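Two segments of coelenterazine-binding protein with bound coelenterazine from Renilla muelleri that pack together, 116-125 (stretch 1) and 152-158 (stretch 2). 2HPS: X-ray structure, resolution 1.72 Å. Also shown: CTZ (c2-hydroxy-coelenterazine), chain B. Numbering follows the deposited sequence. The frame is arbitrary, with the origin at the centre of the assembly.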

ATOM      1  N   ASP A 116       5.482 -18.985  -5.132  1.00 24.45           N
ATOM      2  CA  ASP A 116       4.656 -19.759  -6.073  1.00 23.08           C
ATOM      3  C   ASP A 116       3.447 -18.994  -6.637  1.00 22.12           C
ATOM      4  O   ASP A 116       2.608 -19.565  -7.352  1.00 21.50           O
ATOM      5  CB  ASP A 116       4.184 -21.072  -5.423  1.00 23.05           C
ATOM      6  CG  ASP A 116       3.370 -20.853  -4.150  1.00 23.36           C
ATOM      7  OD1 ASP A 116       3.145 -19.688  -3.760  1.00 22.04           O
ATOM      8  OD2 ASP A 116       2.940 -21.859  -3.537  1.00 23.81           O
ATOM      9  N   GLY A 117       3.347 -17.713  -6.298  1.00 20.20           N
ATOM     10  CA  GLY A 117       2.273 -16.879  -6.826  1.00 18.68           C
ATOM     11  C   GLY A 117       0.946 -17.061  -6.100  1.00 17.97           C
ATOM     12  O   GLY A 117      -0.109 -16.724  -6.648  1.00 17.30           O
ATOM     13  N   TYR A 118       1.022 -17.601  -4.881  1.00 18.02           N
ATOM     14  CA  TYR A 118      -0.123 -17.705  -3.953  1.00 18.66           C
ATOM     15  C   TYR A 118       0.283 -17.332  -2.540  1.00 17.58           C
ATOM     16  O   TYR A 118       1.399 -17.610  -2.119  1.00 18.24           O
ATOM     17  CB  TYR A 118      -0.697 -19.125  -3.910  1.00 19.79           C
ATOM     18  CG  TYR A 118      -1.244 -19.573  -5.228  1.00 22.38           C
ATOM     19  CD1 TYR A 118      -2.536 -19.229  -5.630  1.00 23.21           C
ATOM     20  CD2 TYR A 118      -0.449 -20.323  -6.097  1.00 25.64           C
ATOM     21  CE1 TYR A 118      -3.027 -19.640  -6.880  1.00 25.72           C
ATOM     22  CE2 TYR A 118      -0.924 -20.734  -7.331  1.00 26.47           C
ATOM     23  CZ  TYR A 118      -2.204 -20.383  -7.719  1.00 24.93           C
ATOM     24  OH  TYR A 118      -2.645 -20.811  -8.955  1.00 26.74           O
ATOM     25  N   VAL A 119      -0.638 -16.716  -1.807  1.00 16.87           N
ATOM     26  CA  VAL A 119      -0.408 -16.421  -0.388  1.00 16.49           C
ATOM     27  C   VAL A 119      -1.593 -16.900   0.458  1.00 16.20           C
ATOM     28  O   VAL A 119      -2.746 -16.677   0.105  1.00 16.54           O
ATOM     29  CB  VAL A 119      -0.092 -14.898  -0.125  1.00 16.23           C
ATOM     30  CG1 VAL A 119       1.152 -14.445  -0.898  1.00 16.13           C
ATOM     31  CG2 VAL A 119      -1.271 -13.990  -0.465  1.00 15.55           C
ATOM     32  N   SER A 120      -1.299 -17.579   1.561  1.00 16.71           N
ATOM     33  CA  SER A 120      -2.330 -18.071   2.468  1.00 17.08           C
ATOM     34  C   SER A 120      -2.634 -17.028   3.540  1.00 17.26           C
ATOM     35  O   SER A 120      -1.908 -16.029   3.686  1.00 17.01           O
ATOM     36  CB  SER A 120      -1.819 -19.324   3.182  1.00 16.88           C
ATOM     37  OG  SER A 120      -0.729 -18.969   4.041  1.00 19.87           O
ATOM     38  N   LEU A 121      -3.677 -17.301   4.329  1.00 16.98           N
ATOM     39  CA  LEU A 121      -3.990 -16.428   5.453  1.00 17.23           C
ATOM     40  C   LEU A 121      -2.818 -16.280   6.442  1.00 16.73           C
ATOM     41  O   LEU A 121      -2.463 -15.146   6.775  1.00 15.89           O
ATOM     42  CB  LEU A 121      -5.292 -16.839   6.155  1.00 17.12           C
ATOM     43  CG  LEU A 121      -5.638 -16.084   7.444  1.00 17.74           C
ATOM     44  CD1 LEU A 121      -5.845 -14.587   7.206  1.00 17.19           C
ATOM     45  CD2 LEU A 121      -6.904 -16.724   8.055  1.00 19.00           C
ATOM     46  N   PRO A 122      -2.240 -17.397   6.945  1.00 17.15           N
ATOM     47  CA  PRO A 122      -1.098 -17.228   7.852  1.00 17.52           C
ATOM     48  C   PRO A 122       0.006 -16.322   7.285  1.00 17.56           C
ATOM     49  O   PRO A 122       0.527 -15.462   8.000  1.00 17.95           O
ATOM     50  CB  PRO A 122      -0.585 -18.661   8.030  1.00 17.75           C
ATOM     51  CG  PRO A 122      -1.827 -19.484   7.920  1.00 17.67           C
ATOM     52  CD  PRO A 122      -2.612 -18.826   6.810  1.00 17.09           C
ATOM     53  N   GLU A 123       0.344 -16.502   6.012  1.00 16.50           N
ATOM     54  CA  GLU A 123       1.381 -15.678   5.375  1.00 16.73           C
ATOM     55  C   GLU A 123       1.021 -14.188   5.350  1.00 16.23           C
ATOM     56  O   GLU A 123       1.820 -13.312   5.729  1.00 15.18           O
ATOM     57  CB  GLU A 123       1.605 -16.146   3.935  1.00 17.01           C
ATOM     58  CG  GLU A 123       2.420 -17.421   3.856  1.00 19.42           C
ATOM     59  CD  GLU A 123       2.536 -17.935   2.436  1.00 22.63           C
ATOM     60  OE1 GLU A 123       1.499 -18.047   1.741  1.00 21.93           O
ATOM     61  OE2 GLU A 123       3.673 -18.218   2.018  1.00 24.13           O
ATOM     62  N   PHE A 124      -0.192 -13.936   4.883  1.00 15.05           N
ATOM     63  CA  PHE A 124      -0.753 -12.601   4.699  1.00 14.62           C
ATOM     64  C   PHE A 124      -0.875 -11.892   6.048  1.00 14.63           C
ATOM     65  O   PHE A 124      -0.439 -10.751   6.193  1.00 14.74           O
ATOM     66  CB  PHE A 124      -2.111 -12.792   4.053  1.00 14.38           C
ATOM     67  CG  PHE A 124      -2.853 -11.530   3.746  1.00 13.57           C
ATOM     68  CD1 PHE A 124      -2.910 -11.046   2.431  1.00 15.33           C
ATOM     69  CD2 PHE A 124      -3.574 -10.867   4.741  1.00 14.84           C
ATOM     70  CE1 PHE A 124      -3.654  -9.886   2.129  1.00 16.42           C
ATOM     71  CE2 PHE A 124      -4.310  -9.715   4.447  1.00 15.95           C
ATOM     72  CZ  PHE A 124      -4.358  -9.234   3.150  1.00 17.76           C
ATOM     73  N   LYS A 125      -1.435 -12.582   7.038  1.00 14.40           N
ATOM     74  CA  LYS A 125      -1.582 -12.009   8.388  1.00 14.98           C
ATOM     75  C   LYS A 125      -0.231 -11.660   9.031  1.00 14.88           C
ATOM     76  O   LYS A 125      -0.090 -10.579   9.634  1.00 15.20           O
ATOM     77  CB  LYS A 125      -2.389 -12.964   9.274  1.00 14.99           C
ATOM     78  CG  LYS A 125      -2.679 -12.476  10.698  1.00 15.37           C
ATOM     79  CD  LYS A 125      -3.476 -13.553  11.471  1.00 16.84           C
ATOM     80  CE  LYS A 125      -3.682 -13.203  12.952  1.00 18.67           C
ATOM     81  NZ  LYS A 125      -2.392 -13.276  13.733  1.00 19.14           N
ATOM     82  N   ASN A 152     -10.931 -18.766  -2.160  1.00 17.33           N
ATOM     83  CA  ASN A 152     -10.144 -20.000  -2.261  1.00 18.18           C
ATOM     84  C   ASN A 152      -9.275 -20.246  -1.043  1.00 18.22           C
ATOM     85  O   ASN A 152      -8.542 -21.241  -0.987  1.00 18.16           O
ATOM     86  CB  ASN A 152      -9.250 -19.966  -3.507  1.00 18.64           C
ATOM     87  CG  ASN A 152     -10.051 -20.048  -4.793  1.00 20.75           C
ATOM     88  OD1 ASN A 152     -10.988 -20.846  -4.909  1.00 23.00           O
ATOM     89  ND2 ASN A 152      -9.684 -19.233  -5.765  1.00 21.08           N
ATOM     90  N   GLY A 153      -9.332 -19.337  -0.077  1.00 17.82           N
ATOM     91  CA  GLY A 153      -8.475 -19.453   1.097  1.00 18.28           C
ATOM     92  C   GLY A 153      -7.041 -19.104   0.772  1.00 18.45           C
ATOM     93  O   GLY A 153      -6.151 -19.342   1.571  1.00 19.16           O
ATOM     94  N   GLN A 154      -6.813 -18.553  -0.417  1.00 18.05           N
ATOM     95  CA  GLN A 154      -5.489 -18.050  -0.794  1.00 17.98           C
ATOM     96  C   GLN A 154      -5.659 -17.030  -1.901  1.00 16.93           C
ATOM     97  O   GLN A 154      -6.607 -17.109  -2.694  1.00 16.18           O
ATOM     98  CB  GLN A 154      -4.549 -19.174  -1.243  1.00 18.81           C
ATOM     99  CG  GLN A 154      -5.115 -20.064  -2.359  1.00 19.36           C
ATOM    100  CD  GLN A 154      -4.134 -21.122  -2.813  1.00 20.78           C
ATOM    101  OE1 GLN A 154      -3.211 -21.485  -2.083  1.00 23.34           O
ATOM    102  NE2 GLN A 154      -4.321 -21.620  -4.039  1.00 24.65           N
ATOM    103  N   ILE A 155      -4.739 -16.066  -1.940  1.00 15.68           N
ATOM    104  CA  ILE A 155      -4.814 -14.992  -2.913  1.00 14.91           C
ATOM    105  C   ILE A 155      -3.645 -15.128  -3.895  1.00 14.38           C
ATOM    106  O   ILE A 155      -2.479 -15.174  -3.479  1.00 14.10           O
ATOM    107  CB  ILE A 155      -4.749 -13.589  -2.252  1.00 15.26           C
ATOM    108  CG1 ILE A 155      -5.875 -13.419  -1.214  1.00 15.52           C
ATOM    109  CG2 ILE A 155      -4.864 -12.497  -3.337  1.00 15.80           C
ATOM    110  CD1 ILE A 155      -5.619 -12.292  -0.176  1.00 16.12           C
ATOM    111  N   SER A 156      -3.991 -15.206  -5.177  1.00 14.24           N
ATOM    112  CA  SER A 156      -2.999 -15.324  -6.239  1.00 14.87           C
ATOM    113  C   SER A 156      -2.357 -13.963  -6.508  1.00 14.98           C
ATOM    114  O   SER A 156      -2.900 -12.910  -6.129  1.00 14.21           O
ATOM    115  CB  SER A 156      -3.625 -15.871  -7.527  1.00 15.08           C
ATOM    116  OG  SER A 156      -4.417 -14.895  -8.194  1.00 15.26           O
ATOM    117  N   ARG A 157      -1.205 -13.991  -7.168  1.00 14.65           N
ATOM    118  CA  ARG A 157      -0.551 -12.752  -7.566  1.00 15.06           C
ATOM    119  C   ARG A 157      -1.472 -11.871  -8.426  1.00 15.13           C
ATOM    120  O   ARG A 157      -1.615 -10.678  -8.160  1.00 15.12           O
ATOM    121  CB  ARG A 157       0.741 -13.063  -8.314  1.00 14.96           C
ATOM    122  CG  ARG A 157       1.600 -11.805  -8.567  1.00 15.99           C
ATOM    123  CD  ARG A 157       2.827 -12.137  -9.393  1.00 19.30           C
ATOM    124  NE  ARG A 157       3.732 -13.089  -8.737  1.00 19.45           N
ATOM    125  CZ  ARG A 157       3.941 -14.333  -9.163  1.00 20.50           C
ATOM    126  NH1 ARG A 157       3.282 -14.790 -10.220  1.00 24.03           N
ATOM    127  NH2 ARG A 157       4.795 -15.130  -8.536  1.00 18.79           N
ATOM    128  N   ASP A 158      -2.110 -12.461  -9.440  1.00 15.00           N
ATOM    129  CA  ASP A 158      -3.022 -11.725 -10.319  1.00 15.14           C
ATOM    130  C   ASP A 158      -4.209 -11.139  -9.545  1.00 14.42           C
ATOM    131  O   ASP A 158      -4.644 -10.011  -9.816  1.00 13.92           O
ATOM    132  CB  ASP A 158      -3.550 -12.638 -11.434  1.00 16.17           C
ATOM    133  CG  ASP A 158      -2.512 -12.931 -12.495  1.00 21.46           C
ATOM    134  OD1 ASP A 158      -1.536 -12.153 -12.624  1.00 23.35           O
ATOM    135  OD2 ASP A 158      -2.672 -13.953 -13.210  1.00 27.48           O
TER
HETATM  136  N1  CTZ B 187       0.255  -1.386   3.664  1.00 13.65           N
HETATM  137  C2  CTZ B 187       0.995  -0.762   4.620  1.00 13.29           C
HETATM  138  C3  CTZ B 187       0.069  -0.688   5.752  1.00 12.47           C
HETATM  139  N4  CTZ B 187      -1.101  -1.245   5.453  1.00 13.91           N
HETATM  140  C5  CTZ B 187      -2.231  -1.395   6.175  1.00 11.67           C
HETATM  141  C6  CTZ B 187      -3.333  -2.007   5.573  1.00 12.38           C
HETATM  142  N7  CTZ B 187      -3.276  -2.452   4.299  1.00 12.96           N
HETATM  143  C8  CTZ B 187      -2.156  -2.327   3.554  1.00 13.70           C
HETATM  144  C9  CTZ B 187      -0.989  -1.658   4.176  1.00 12.94           C
HETATM  145  C10 CTZ B 187       2.417  -0.271   4.485  1.00 13.68           C
HETATM  146  C11 CTZ B 187       2.406   0.795   3.419  1.00 13.90           C
HETATM  147  C12 CTZ B 187       3.051   0.561   2.206  1.00 13.04           C
HETATM  148  C13 CTZ B 187       3.047   1.516   1.197  1.00 16.02           C
HETATM  149  C14 CTZ B 187       2.386   2.727   1.426  1.00 16.20           C
HETATM  150  C15 CTZ B 187       1.725   2.969   2.640  1.00 15.55           C
HETATM  151  C16 CTZ B 187       1.734   1.998   3.644  1.00 14.78           C
HETATM  152  O17 CTZ B 187       2.378   3.660   0.442  1.00 16.86           O
HETATM  153  O18 CTZ B 187       0.318  -0.155   6.903  1.00 13.35           O
HETATM  154  C19 CTZ B 187      -4.569  -2.206   6.364  1.00 12.99           C
HETATM  155  C20 CTZ B 187      -4.992  -1.271   7.312  1.00 11.75           C
HETATM  156  C21 CTZ B 187      -6.153  -1.498   8.047  1.00 13.48           C
HETATM  157  C22 CTZ B 187      -6.892  -2.673   7.850  1.00 12.43           C
HETATM  158  C23 CTZ B 187      -6.475  -3.617   6.922  1.00 13.74           C
HETATM  159  C24 CTZ B 187      -5.310  -3.387   6.180  1.00 14.40           C
HETATM  160  O25 CTZ B 187      -8.018  -2.868   8.588  1.00 12.87           O
HETATM  161  C26 CTZ B 187      -2.058  -2.790   2.112  1.00 13.73           C
HETATM  162  C27 CTZ B 187      -1.691  -4.252   2.093  1.00 15.55           C
HETATM  163  C28 CTZ B 187      -0.466  -4.687   1.590  1.00 17.71           C
HETATM  164  C29 CTZ B 187      -0.173  -6.051   1.587  1.00 17.01           C
HETATM  165  C30 CTZ B 187      -1.103  -6.967   2.104  1.00 15.99           C
HETATM  166  C31 CTZ B 187      -2.334  -6.531   2.593  1.00 16.54           C
HETATM  167  C32 CTZ B 187      -2.631  -5.166   2.581  1.00 16.58           C
HETATM  168  O   HOH W   1      -5.414 -19.609   4.130  1.00 19.05           O

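The two stretches meet as a short antiparallel pair of strands, centred on Val-119 and Ile-155, whose N-to-C directions differ by 158° and whose axes approach to 4.5 Å. These two residues form the hydrogen-bonded pair: Val-119 N donates to Ile-155 O (2.9 Å), and Ile-155 N returns the bond to Val-119 O (2.9 Å). A third backbone bond, from Arg-157 N to Gly-117 O (3.0 Å), extends the ladder past the strand, to the first residue of the helix that follows Ser-156. Tyr-118 and Ser-156, with CA atoms 4.4 Å apart, make the non-hydrogen-bonded pair between these links. The carbonyls also receive CA-H...O contacts, from Ser-156 CA to Gly-117 O (3.2 Å), from Gln-154 CA to Val-119 O (3.2 Å) and from Tyr-118 CA to Ile-155 O (3.5 Å), so each acceptor is approached by both an amide and a CA-H group.

Where the chains lead away from the ladder, water takes over from direct bonding. One molecule accepts from Leu-121 N (2.9 Å) and donates to Gly-153 O (2.7 Å), bridging two backbone groups whose own separation, 4.2 Å between Leu-121 N and Gly-153 O, is too long for a hydrogen bond.

The side chains of Val-119 and Ile-155 share one face of the sheet and are buried. Val-119 CG2 lies 3.9 Å from Ile-155 CB, and Phe-124, from the helix after Ser-120, brings CE1 to 3.9 Å from Ile-155 CD1. These are van der Waals contacts between apolar groups. The Phe-124 ring also reaches the bound c2-hydroxy-coelenterazine, with CZ 3.4 Å from C31, and so links the strand contact to the ligand.

On the other face, the Tyr-118 ring packs obliquely against Gln-154 and Ser-156, with CD1 3.4 Å from Gln-154 NE2 and CE1 3.9 Å from Ser-156 CB. At the end of the ladder, the Arg-157 guanidinium lays one face over Gly-117 CA. Gly-117 has a positive phi, which favours glycine, and an ideal CB there would sit a tight 3.3 Å from Arg-157 NH1.

Polar side chains within stretch 1 bond to the backbone before and after Val-119. Asp-116 OD1 accepts from Tyr-118 N (3.2 Å), bridging the turn through Gly-117. Ser-120 caps the following helix, its OG accepting a weak bond from Glu-123 N (3.3 Å), while Glu-123 OE1 reaches back to accept from Ser-120 N (2.8 Å). Ser-156 likewise caps the helix that begins at Arg-157.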